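Local coordinates for sugar ABC transporter (Sugar-binding protein) (Bacillus halodurans, PDB 4YO7), which binds myo-inositol in the cleft between its two lobes and probably delivers it to a sugar ABC transporter as the solute-binding component, at residues M271-Q282 with Y311-Y322; S153-L164 with D255-A263. One frame throughout, in Å; residues are numbered along the deposited sequence.

Overall arrangement
Both contacts are largely buried and lie in the same lobe, with their centres about 10 Å apart, and each runs out to the bound inositol. Interaction 2 is helix-on-sheet packing: helix 150-164 covers the edge strand 257-259 of the four-stranded parallel sheet, through I257, A259 and I261 on the strand side and a mix of V161, L164 and the polar Q157 and S153 on the helix. Interaction 1 lies just beyond that edge and depends on backbone hydrogen bonds between the short strands 279-281 and 312-314, with a greasy cluster and a few polar pins around them. The two are tied directly: D277 OD2 accepts from V258 N, V280 O probably accepts from D262 N, and Q282 and D262 meet the same ligand.

Interaction 1. Residues M271-Q282 with Y311-Y322; sequences MKEGKLDVTVFQ and YELVTPENVEEY. With INS (1,2,3,4,5,6-hexahydroxy-cyclohexane), chain F.
T279 and V314 face each other as a hydrogen-bonded antiparallel pair, T279 N giving to V314 O at 3.1 Å and V314 N returning to T279 O. A second such pair, F281 with E312, follows, its bond from F281 N to E312 O measuring 2.7 Å.

The apolar contacts flank this ribbon. V314 CG2 sits over the centre of one face of the Y322 ring, 3.8 Å above its plane, while Y322 CD1 comes within 3.7 Å of F281 CG, the two rings inclined at 50°. The long, flexible selenomethionine M271 runs out extended (chi1 177°), setting SE beside V319 and the T315-P316 backbone, and the bend at chi3 turns CE to 3.5 Å from V314 O. On the other face, V280 CG1 packs against Y311 CB.

Polar side chains gather at the ligand end of the ribbon. Y322 OH donates to the anti lone pair of E312 OE1, 2.5 Å away. Q282 extends alongside the Y311 ring and gives NE2 to inositol O5 at 3.1 Å; its OE1 is held by Q287, and Y311 OH pairs with R186. An alanine in place of Y311 would probably leave the Q282 chain without its flank, freer to swing, and R186 without this partner.

Backbone bonding thus fixes the ribbon, and both ends of the Q282 amide are engaged, which orients its N-H toward the ligand.

Interaction 2. Residues S153-L164 with D255-A263; sequences SGLLQMEEVAKL and DVIVAGIDA. With MG (magnesium ion), chain C; INS (1,2,3,4,5,6-hexahydroxy-cyclohexane), chain F.
I261, A259 and I257 turn their side chains to helix 150-164 and meet S153, Q157, V161 and L164, which recur at about one-turn spacing on the helix. Near the helix start, I261 CD1 lies 3.5 Å from S153 OG and equally close to Q157 OE1, a methyl set against two oxygens. The I261 side chain crosses that of Q157 at about a right angle. In the middle, A259 is small enough to let the helix come near: its CB touches V161 CG2 at 3.7 Å and also the amide nitrogen of Q157. At the far end I257 reaches out with CD1 to L164 CB, 3.5 Å away, and its CG2 branch lies near V161 CG1. Isoleucine suits the two outer places, because CG2 and CD1 both reach the helix, while A259 keeps the middle thin.

Q157 is the longer of the two polar side chains. With CG opposite the backbone N (chi1 180°) and the chain extended, its amide passes over A259 and G260 to give NE2 to A234 O, at the C-terminal end of the neighbouring strand 231-234. S153 OG is likewise satisfied, by S150 O of its own helix.

Further out, strand 257-259 is paired on one side with strand 231-234, and V258 N is held by D277. V256 O binds a magnesium ion at 2.3 Å, together with three waters and L253 O. At the opposite end D262 OD1 and OD2 each accept a hydroxyl of inositol, O3 and O4, both at 2.6 Å.

Helix and strand run nearly antiparallel, at 169°, as in the alpha/beta lobes of periplasmic binding proteins, where ligand-binding residues such as D262 follow the C-terminal ends of parallel strands and face the cleft.

Interaction 1. Residues M271-Q282 with Y311-Y322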
loop_
_atom_site.group_PDB
_atom_site.type_symbol
_atom_site.label_atom_id
_atom_site.label_comp_id
_atom_site.label_asym_id
_atom_site.label_seq_id
_atom_site.Cartn_x
_atom_site.Cartn_y
_atom_site.Cartn_z
HETATM N N MSE A 271 -16.653 -4.843 -6.853
HETATM C CA MSE A 271 -17.468 -3.646 -6.980
HETATM C C MSE A 271 -18.457 -3.818 -8.134
HETATM O O MSE A 271 -19.613 -3.434 -8.017
HETATM C CB MSE A 271 -16.599 -2.411 -7.194
HETATM C CG MSE A 271 -17.391 -1.127 -7.403
HETATM SE SE MSE A 271 -16.200 0.422 -7.375
HETATM C CE MSE A 271 -15.911 0.484 -5.433
ATOM N N LYS A 272 -17.987 -4.404 -9.234
ATOM C CA LYS A 272 -18.848 -4.696 -10.386
ATOM C C LYS A 272 -20.006 -5.603 -10.008
ATOM O O LYS A 272 -21.113 -5.464 -10.538
ATOM C CB LYS A 272 -18.038 -5.353 -11.509
ATOM C CG LYS A 272 -17.178 -4.417 -12.304
ATOM C CD LYS A 272 -16.332 -5.201 -13.295
ATOM C CE LYS A 272 -17.129 -5.626 -14.519
ATOM N NZ LYS A 272 -16.880 -4.735 -15.689
ATOM N N GLU A 273 -19.742 -6.541 -9.103
ATOM C CA GLU A 273 -20.755 -7.472 -8.624
ATOM C C GLU A 273 -21.674 -6.867 -7.565
ATOM O O GLU A 273 -22.579 -7.545 -7.086
ATOM C CB GLU A 273 -20.085 -8.723 -8.055
ATOM C CG GLU A 273 -19.321 -9.558 -9.069
ATOM C CD GLU A 273 -18.430 -10.610 -8.414
ATOM O OE1 GLU A 273 -17.915 -10.356 -7.301
ATOM O OE2 GLU A 273 -18.239 -11.694 -9.009
ATOM N N GLY A 274 -21.449 -5.604 -7.205
ATOM C CA GLY A 274 -22.271 -4.908 -6.222
ATOM C C GLY A 274 -21.998 -5.246 -4.766
ATOM O O GLY A 274 -22.820 -4.964 -3.901
ATOM N N LYS A 275 -20.837 -5.828 -4.494
ATOM C CA LYS A 275 -20.465 -6.224 -3.136
ATOM C C LYS A 275 -19.611 -5.206 -2.401
ATOM O O LYS A 275 -19.674 -5.130 -1.178
ATOM C CB LYS A 275 -19.715 -7.556 -3.165
ATOM C CG LYS A 275 -20.506 -8.679 -3.867
ATOM C CD LYS A 275 -19.677 -9.951 -3.954
ATOM C CE LYS A 275 -20.396 -11.052 -4.754
ATOM N NZ LYS A 275 -19.813 -12.397 -4.474
ATOM N N LEU A 276 -18.811 -4.451 -3.147
ATOM C CA LEU A 276 -17.873 -3.474 -2.590
ATOM C C LEU A 276 -18.340 -2.101 -3.000
ATOM O O LEU A 276 -18.489 -1.841 -4.192
ATOM C CB LEU A 276 -16.440 -3.732 -3.090
ATOM C CG LEU A 276 -15.343 -2.809 -2.541
ATOM C CD1 LEU A 276 -15.143 -3.004 -1.056
ATOM C CD2 LEU A 276 -14.025 -3.020 -3.276
ATOM N N ASP A 277 -18.584 -1.235 -2.019
ATOM C CA ASP A 277 -19.174 0.086 -2.279
ATOM C C ASP A 277 -18.162 1.158 -2.653
ATOM O O ASP A 277 -18.471 2.037 -3.458
ATOM C CB ASP A 277 -19.961 0.558 -1.054
ATOM C CG ASP A 277 -21.090 -0.393 -0.699
ATOM O OD1 ASP A 277 -22.151 -0.310 -1.345
ATOM O OD2 ASP A 277 -20.898 -1.243 0.189
ATOM N N VAL A 278 -16.972 1.082 -2.060
ATOM C CA VAL A 278 -15.967 2.127 -2.170
ATOM C C VAL A 278 -14.600 1.496 -2.218
ATOM O O VAL A 278 -14.327 0.567 -1.460
ATOM C CB VAL A 278 -16.032 3.096 -0.964
ATOM C CG1 VAL A 278 -14.928 4.163 -1.052
ATOM C CG2 VAL A 278 -17.399 3.742 -0.837
ATOM N N THR A 279 -13.734 1.964 -3.109
ATOM C CA THR A 279 -12.324 1.731 -2.915
ATOM C C THR A 279 -11.581 2.949 -3.411
ATOM O O THR A 279 -12.186 3.962 -3.767
ATOM C CB THR A 279 -11.837 0.400 -3.588
ATOM O OG1 THR A 279 -10.454 0.178 -3.281
ATOM C CG2 THR A 279 -12.003 0.392 -5.085
ATOM N N VAL A 280 -10.262 2.874 -3.348
ATOM C CA VAL A 280 -9.414 3.994 -3.676
ATOM C C VAL A 280 -8.218 3.478 -4.462
ATOM O O VAL A 280 -7.437 2.681 -3.959
ATOM C CB VAL A 280 -8.936 4.741 -2.418
ATOM C CG1 VAL A 280 -8.092 5.961 -2.812
ATOM C CG2 VAL A 280 -10.119 5.165 -1.545
ATOM N N PHE A 281 -8.087 3.942 -5.711
ATOM C CA PHE A 281 -7.008 3.490 -6.577
ATOM C C PHE A 281 -5.651 3.939 -6.082
ATOM O O PHE A 281 -5.424 5.128 -5.869
ATOM C CB PHE A 281 -7.256 4.003 -8.000
ATOM C CG PHE A 281 -6.135 3.718 -8.976
ATOM C CD1 PHE A 281 -5.918 2.438 -9.458
ATOM C CD2 PHE A 281 -5.332 4.755 -9.455
ATOM C CE1 PHE A 281 -4.895 2.191 -10.367
ATOM C CE2 PHE A 281 -4.324 4.507 -10.364
ATOM C CZ PHE A 281 -4.112 3.231 -10.821
ATOM N N GLN A 282 -4.763 2.951 -5.903
ATOM C CA GLN A 282 -3.345 3.164 -5.675
ATOM C C GLN A 282 -2.623 2.603 -6.898
ATOM O O GLN A 282 -2.849 1.471 -7.312
ATOM C CB GLN A 282 -2.852 2.485 -4.387
ATOM C CG GLN A 282 -1.484 3.000 -3.989
ATOM C CD GLN A 282 -0.831 2.375 -2.792
ATOM O OE1 GLN A 282 0.267 2.784 -2.435
ATOM N NE2 GLN A 282 -1.450 1.378 -2.188
ATOM N N TYR A 311 -3.677 9.213 -4.997
ATOM C CA TYR A 311 -4.771 8.283 -4.824
ATOM C C TYR A 311 -6.025 8.821 -5.543
ATOM O O TYR A 311 -6.197 10.042 -5.634
ATOM C CB TYR A 311 -5.086 8.104 -3.348
ATOM C CG TYR A 311 -4.207 7.175 -2.549
ATOM C CD1 TYR A 311 -4.341 5.800 -2.666
ATOM C CD2 TYR A 311 -3.314 7.667 -1.621
ATOM C CE1 TYR A 311 -3.597 4.937 -1.889
ATOM C CE2 TYR A 311 -2.548 6.811 -0.841
ATOM C CZ TYR A 311 -2.711 5.441 -0.984
ATOM O OH TYR A 311 -1.991 4.577 -0.207
ATOM N N GLU A 312 -6.897 7.935 -6.033
ATOM C CA GLU A 312 -8.138 8.351 -6.713
ATOM C C GLU A 312 -9.339 7.554 -6.221
ATOM O O GLU A 312 -9.321 6.326 -6.217
ATOM C CB GLU A 312 -8.001 8.187 -8.233
ATOM C CG GLU A 312 -6.767 8.876 -8.825
ATOM C CD GLU A 312 -6.609 8.663 -10.323
ATOM O OE1 GLU A 312 -7.612 8.392 -11.015
ATOM O OE2 GLU A 312 -5.467 8.780 -10.816
ATOM N N LEU A 313 -10.403 8.255 -5.843
ATOM C CA LEU A 313 -11.616 7.596 -5.376
ATOM C C LEU A 313 -12.241 6.771 -6.486
ATOM O O LEU A 313 -12.385 7.248 -7.612
ATOM C CB LEU A 313 -12.632 8.622 -4.873
ATOM C CG LEU A 313 -13.960 8.061 -4.369
ATOM C CD1 LEU A 313 -13.772 7.228 -3.094
ATOM C CD2 LEU A 313 -14.951 9.190 -4.136
ATOM N N VAL A 314 -12.626 5.537 -6.166
ATOM C CA VAL A 314 -13.328 4.682 -7.117
ATOM C C VAL A 314 -14.696 4.276 -6.569
ATOM O O VAL A 314 -14.807 3.775 -5.436
ATOM C CB VAL A 314 -12.528 3.407 -7.443
ATOM C CG1 VAL A 314 -13.228 2.618 -8.564
ATOM C CG2 VAL A 314 -11.088 3.746 -7.826
ATOM N N THR A 315 -15.726 4.497 -7.373
ATOM C CA THR A 315 -17.089 4.117 -7.016
ATOM C C THR A 315 -17.717 3.436 -8.228
ATOM O O THR A 315 -17.142 3.451 -9.307
ATOM C CB THR A 315 -17.942 5.335 -6.599
ATOM O OG1 THR A 315 -18.207 6.155 -7.744
ATOM C CG2 THR A 315 -17.234 6.159 -5.526
ATOM N N PRO A 316 -18.900 2.840 -8.051
ATOM C CA PRO A 316 -19.512 2.127 -9.181
ATOM C C PRO A 316 -19.738 3.031 -10.387
ATOM O O PRO A 316 -19.865 2.550 -11.506
ATOM C CB PRO A 316 -20.832 1.622 -8.589
ATOM C CG PRO A 316 -20.518 1.461 -7.142
ATOM C CD PRO A 316 -19.636 2.616 -6.800
ATOM N N GLU A 317 -19.729 4.334 -10.158
ATOM C CA GLU A 317 -19.930 5.306 -11.222
ATOM C C GLU A 317 -18.713 5.480 -12.144
ATOM O O GLU A 317 -18.877 5.882 -13.292
ATOM C CB GLU A 317 -20.307 6.648 -10.605
ATOM C CG GLU A 317 -21.200 6.501 -9.380
ATOM C CD GLU A 317 -22.013 7.741 -9.088
ATOM O OE1 GLU A 317 -21.603 8.840 -9.526
ATOM O OE2 GLU A 317 -23.065 7.611 -8.425
ATOM N N ASN A 318 -17.506 5.188 -11.663
ATOM C CA ASN A 318 -16.306 5.284 -12.509
ATOM C C ASN A 318 -15.465 4.013 -12.540
ATOM O O ASN A 318 -14.333 4.038 -12.996
ATOM C CB ASN A 318 -15.418 6.471 -12.075
ATOM C CG ASN A 318 -14.878 6.339 -10.652
ATOM O OD1 ASN A 318 -15.064 5.324 -9.996
ATOM N ND2 ASN A 318 -14.215 7.390 -10.171
ATOM N N VAL A 319 -16.031 2.892 -12.108
ATOM C CA VAL A 319 -15.250 1.669 -11.971
ATOM C C VAL A 319 -14.614 1.213 -13.305
ATOM O O VAL A 319 -13.471 0.777 -13.320
ATOM C CB VAL A 319 -16.111 0.529 -11.376
ATOM C CG1 VAL A 319 -17.290 0.176 -12.284
ATOM C CG2 VAL A 319 -15.257 -0.690 -11.089
ATOM N N GLU A 320 -15.325 1.354 -14.426
ATOM C CA GLU A 320 -14.798 0.859 -15.717
ATOM C C GLU A 320 -13.528 1.604 -16.139
ATOM O O GLU A 320 -12.661 1.054 -16.815
ATOM C CB GLU A 320 -15.853 0.954 -16.828
ATOM C CG GLU A 320 -16.819 2.108 -16.699
ATOM C CD GLU A 320 -17.980 1.793 -15.778
ATOM O OE1 GLU A 320 -18.166 2.539 -14.792
ATOM O OE2 GLU A 320 -18.694 0.800 -16.038
ATOM N N GLU A 321 -13.409 2.849 -15.712
ATOM C CA GLU A 321 -12.208 3.635 -15.946
ATOM C C GLU A 321 -10.957 3.058 -15.250
ATOM O O GLU A 321 -9.830 3.315 -15.672
ATOM C CB GLU A 321 -12.470 5.073 -15.488
ATOM C CG GLU A 321 -11.247 5.965 -15.429
ATOM C CD GLU A 321 -11.578 7.378 -14.969
ATOM O OE1 GLU A 321 -12.779 7.737 -14.954
ATOM O OE2 GLU A 321 -10.634 8.126 -14.620
ATOM N N TYR A 322 -11.148 2.283 -14.187
ATOM C CA TYR A 322 -10.017 1.771 -13.409
ATOM C C TYR A 322 -9.747 0.308 -13.771
ATOM O O TYR A 322 -8.635 -0.184 -13.605
ATOM C CB TYR A 322 -10.283 1.980 -11.906
ATOM C CG TYR A 322 -10.212 3.455 -11.589
ATOM C CD1 TYR A 322 -8.998 4.065 -11.290
ATOM C CD2 TYR A 322 -11.342 4.260 -11.680
ATOM C CE1 TYR A 322 -8.917 5.431 -11.068
ATOM C CE2 TYR A 322 -11.268 5.617 -11.449
ATOM C CZ TYR A 322 -10.053 6.199 -11.143
ATOM O OH TYR A 322 -9.974 7.559 -10.917
HETATM C C1 INS F . 0.837 -3.242 1.493
HETATM C C2 INS F . -0.367 -3.912 0.841
HETATM C C3 INS F . -1.548 -2.942 0.870
HETATM C C4 INS F . -1.220 -1.641 0.128
HETATM C C5 INS F . 0.029 -0.997 0.765
HETATM C C6 INS F . 1.195 -1.974 0.737
HETATM O O1 INS F . 1.991 -4.126 1.463
HETATM O O2 INS F . -0.021 -4.207 -0.512
HETATM O O3 INS F . -2.668 -3.632 0.242
HETATM O O4 INS F . -2.306 -0.714 0.270
HETATM O O5 INS F . 0.388 0.155 -0.018
HETATM O O6 INS F . 2.340 -1.332 1.424
#

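Interaction 2. Residues S153-L164 with D255-A263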
loop_
_atom_site.group_PDB
_atom_site.type_symbol
_atom_site.label_atom_id
_atom_site.label_comp_id
_atom_site.label_asym_id
_atom_site.label_seq_id
_atom_site.Cartn_x
_atom_site.Cartn_y
_atom_site.Cartn_z
ATOM N N SER A 153 -5.684 8.648 1.146
ATOM C CA SER A 153 -6.576 7.532 0.821
ATOM C C SER A 153 -7.626 7.280 1.921
ATOM O O SER A 153 -8.788 6.964 1.607
ATOM C CB SER A 153 -5.787 6.251 0.516
ATOM O OG SER A 153 -5.109 5.672 1.603
ATOM N N GLY A 154 -7.249 7.442 3.193
ATOM C CA GLY A 154 -8.208 7.277 4.276
ATOM C C GLY A 154 -9.245 8.391 4.280
ATOM O O GLY A 154 -10.433 8.150 4.529
ATOM N N LEU A 155 -8.816 9.613 3.946
ATOM C CA LEU A 155 -9.740 10.745 3.837
ATOM C C LEU A 155 -10.717 10.554 2.670
ATOM O O LEU A 155 -11.924 10.753 2.825
ATOM C CB LEU A 155 -8.973 12.049 3.675
ATOM C CG LEU A 155 -8.167 12.557 4.868
ATOM C CD1 LEU A 155 -7.188 13.620 4.422
ATOM C CD2 LEU A 155 -9.079 13.132 5.927
ATOM N N LEU A 156 -10.213 10.135 1.518
ATOM C CA LEU A 156 -11.062 9.954 0.331
ATOM C C LEU A 156 -12.081 8.860 0.573
ATOM O O LEU A 156 -13.258 9.021 0.262
ATOM C CB LEU A 156 -10.217 9.616 -0.897
ATOM C CG LEU A 156 -9.407 10.746 -1.529
ATOM C CD1 LEU A 156 -8.419 10.156 -2.546
ATOM C CD2 LEU A 156 -10.303 11.809 -2.207
ATOM N N GLN A 157 -11.604 7.750 1.135
ATOM C CA GLN A 157 -12.426 6.590 1.421
ATOM C C GLN A 157 -13.576 6.948 2.349
ATOM O O GLN A 157 -14.733 6.639 2.082
ATOM C CB GLN A 157 -11.554 5.492 2.061
ATOM C CG GLN A 157 -12.280 4.246 2.410
ATOM C CD GLN A 157 -11.416 3.306 3.224
ATOM O OE1 GLN A 157 -10.697 3.734 4.147
ATOM N NE2 GLN A 157 -11.467 2.020 2.899
HETATM N N MSE A 158 -13.248 7.588 3.467
HETATM C CA MSE A 158 -14.247 7.830 4.488
HETATM C C MSE A 158 -15.142 9.011 4.144
HETATM O O MSE A 158 -16.299 9.049 4.552
HETATM C CB MSE A 158 -13.571 8.044 5.847
HETATM C CG MSE A 158 -14.497 8.035 7.015
HETATM SE SE MSE A 158 -15.412 6.323 7.296
HETATM C CE MSE A 158 -17.208 6.967 7.580
ATOM N N GLU A 159 -14.644 9.965 3.369
ATOM C CA GLU A 159 -15.534 10.999 2.849
ATOM C C GLU A 159 -16.699 10.379 2.072
ATOM O O GLU A 159 -17.851 10.787 2.214
ATOM C CB GLU A 159 -14.777 11.955 1.938
ATOM C CG GLU A 159 -13.989 13.046 2.606
ATOM C CD GLU A 159 -13.114 13.774 1.593
ATOM O OE1 GLU A 159 -13.413 13.675 0.375
ATOM O OE2 GLU A 159 -12.130 14.425 2.010
ATOM N N GLU A 160 -16.396 9.392 1.241
ATOM C CA GLU A 160 -17.426 8.809 0.391
ATOM C C GLU A 160 -18.356 7.942 1.240
ATOM O O GLU A 160 -19.582 7.978 1.071
ATOM C CB GLU A 160 -16.789 8.007 -0.750
ATOM C CG GLU A 160 -17.789 7.399 -1.715
ATOM C CD GLU A 160 -18.623 8.415 -2.475
ATOM O OE1 GLU A 160 -18.272 9.620 -2.525
ATOM O OE2 GLU A 160 -19.669 8.001 -3.019
ATOM N N VAL A 161 -17.797 7.188 2.187
ATOM C CA VAL A 161 -18.639 6.368 3.061
ATOM C C VAL A 161 -19.594 7.263 3.848
ATOM O O VAL A 161 -20.778 6.949 3.997
ATOM C CB VAL A 161 -17.779 5.485 4.030
ATOM C CG1 VAL A 161 -18.646 4.815 5.071
ATOM C CG2 VAL A 161 -16.999 4.452 3.253
ATOM N N ALA A 162 -19.087 8.385 4.345
ATOM C CA ALA A 162 -19.924 9.344 5.071
ATOM C C ALA A 162 -21.080 9.850 4.194
ATOM O O ALA A 162 -22.213 9.947 4.665
ATOM C CB ALA A 162 -19.099 10.508 5.549
ATOM N N LYS A 163 -20.792 10.160 2.935
ATOM C CA LYS A 163 -21.850 10.583 2.013
ATOM C C LYS A 163 -22.902 9.501 1.857
ATOM O O LYS A 163 -24.103 9.785 1.887
ATOM C CB LYS A 163 -21.271 10.961 0.651
ATOM C CG LYS A 163 -20.528 12.268 0.689
ATOM C CD LYS A 163 -19.825 12.578 -0.621
ATOM C CE LYS A 163 -18.831 13.732 -0.460
ATOM N NZ LYS A 163 -17.951 13.925 -1.658
ATOM N N LEU A 164 -22.465 8.256 1.728
ATOM C CA LEU A 164 -23.390 7.156 1.538
ATOM C C LEU A 164 -24.261 6.928 2.770
ATOM O O LEU A 164 -25.404 6.487 2.655
ATOM C CB LEU A 164 -22.622 5.893 1.192
ATOM C CG LEU A 164 -21.897 5.831 -0.150
ATOM C CD1 LEU A 164 -20.947 4.653 -0.192
ATOM C CD2 LEU A 164 -22.881 5.721 -1.288
ATOM N N ASP A 255 -26.942 -4.955 4.067
ATOM C CA ASP A 255 -27.192 -4.077 5.213
ATOM C C ASP A 255 -25.978 -3.266 5.664
ATOM O O ASP A 255 -26.064 -2.477 6.607
ATOM C CB ASP A 255 -27.682 -4.901 6.399
ATOM C CG ASP A 255 -29.079 -5.432 6.190
ATOM O OD1 ASP A 255 -30.035 -4.701 6.519
ATOM O OD2 ASP A 255 -29.217 -6.570 5.692
ATOM N N VAL A 256 -24.841 -3.482 5.016
ATOM C CA VAL A 256 -23.591 -2.891 5.468
ATOM C C VAL A 256 -22.843 -2.313 4.271
ATOM O O VAL A 256 -22.751 -2.960 3.242
ATOM C CB VAL A 256 -22.709 -3.953 6.202
ATOM C CG1 VAL A 256 -21.433 -3.382 6.664
ATOM C CG2 VAL A 256 -23.442 -4.481 7.410
ATOM N N ILE A 257 -22.342 -1.085 4.406
ATOM C CA ILE A 257 -21.466 -0.493 3.403
ATOM C C ILE A 257 -20.054 -1.061 3.638
ATOM O O ILE A 257 -19.606 -1.125 4.776
ATOM C CB ILE A 257 -21.484 1.059 3.503
ATOM C CG1 ILE A 257 -22.866 1.586 3.097
ATOM C CG2 ILE A 257 -20.386 1.699 2.638
ATOM C CD1 ILE A 257 -23.020 3.078 3.241
ATOM N N VAL A 258 -19.378 -1.501 2.575
ATOM C CA VAL A 258 -18.002 -2.004 2.675
ATOM C C VAL A 258 -17.078 -1.141 1.830
ATOM O O VAL A 258 -17.375 -0.826 0.676
ATOM C CB VAL A 258 -17.896 -3.480 2.221
ATOM C CG1 VAL A 258 -16.486 -4.032 2.446
ATOM C CG2 VAL A 258 -18.920 -4.328 2.971
ATOM N N ALA A 259 -15.949 -0.787 2.420
ATOM C CA ALA A 259 -14.943 0.041 1.760
ATOM C C ALA A 259 -13.546 -0.545 1.917
ATOM O O ALA A 259 -13.182 -1.052 2.985
ATOM C CB ALA A 259 -15.003 1.454 2.313
ATOM N N GLY A 260 -12.750 -0.419 0.844
ATOM C CA GLY A 260 -11.342 -0.792 0.848
ATOM C C GLY A 260 -10.466 0.292 0.244
ATOM O O GLY A 260 -10.951 1.390 -0.062
ATOM N N ILE A 261 -9.177 -0.019 0.105
ATOM C CA ILE A 261 -8.188 0.841 -0.554
ATOM C C ILE A 261 -7.270 -0.055 -1.361
ATOM O O ILE A 261 -6.884 -1.111 -0.870
ATOM C CB ILE A 261 -7.355 1.690 0.479
ATOM C CG1 ILE A 261 -8.275 2.740 1.136
ATOM C CG2 ILE A 261 -6.133 2.367 -0.174
ATOM C CD1 ILE A 261 -7.698 3.434 2.349
ATOM N N ASP A 262 -6.996 0.399 -2.589
ATOM C CA ASP A 262 -5.993 -0.098 -3.551
ATOM C C ASP A 262 -6.592 -0.118 -4.963
ATOM O O ASP A 262 -5.906 0.166 -5.928
ATOM C CB ASP A 262 -5.470 -1.505 -3.241
ATOM C CG ASP A 262 -4.417 -1.545 -2.123
ATOM O OD1 ASP A 262 -4.241 -2.644 -1.564
ATOM O OD2 ASP A 262 -3.785 -0.505 -1.799
ATOM N N ALA A 263 -7.866 -0.500 -5.065
ATOM C CA ALA A 263 -8.543 -0.738 -6.346
ATOM C C ALA A 263 -7.810 -1.810 -7.150
ATOM O O ALA A 263 -7.546 -1.651 -8.351
ATOM C CB ALA A 263 -8.672 0.546 -7.159
HETATM MG MG MG C . -23.351 -3.780 1.188
HETATM C C1 INS F . 0.837 -3.242 1.493
HETATM C C2 INS F . -0.367 -3.912 0.841
HETATM C C3 INS F . -1.548 -2.942 0.870
HETATM C C4 INS F . -1.220 -1.641 0.128
HETATM C C5 INS F . 0.029 -0.997 0.765
HETATM C C6 INS F . 1.195 -1.974 0.737
HETATM O O1 INS F . 1.991 -4.126 1.463
HETATM O O2 INS F . -0.021 -4.207 -0.512
HETATM O O3 INS F . -2.668 -3.632 0.242
HETATM O O4 INS F . -2.306 -0.714 0.270
HETATM O O5 INS F . 0.388 0.155 -0.018
HETATM O O6 INS F . 2.340 -1.332 1.424
HETATM O O HOH W 1 -21.570 -3.728 0.099
HETATM O O HOH W 2 -24.217 -2.007 0.459
HETATM O O HOH W 3 -24.116 -4.338 -0.673
#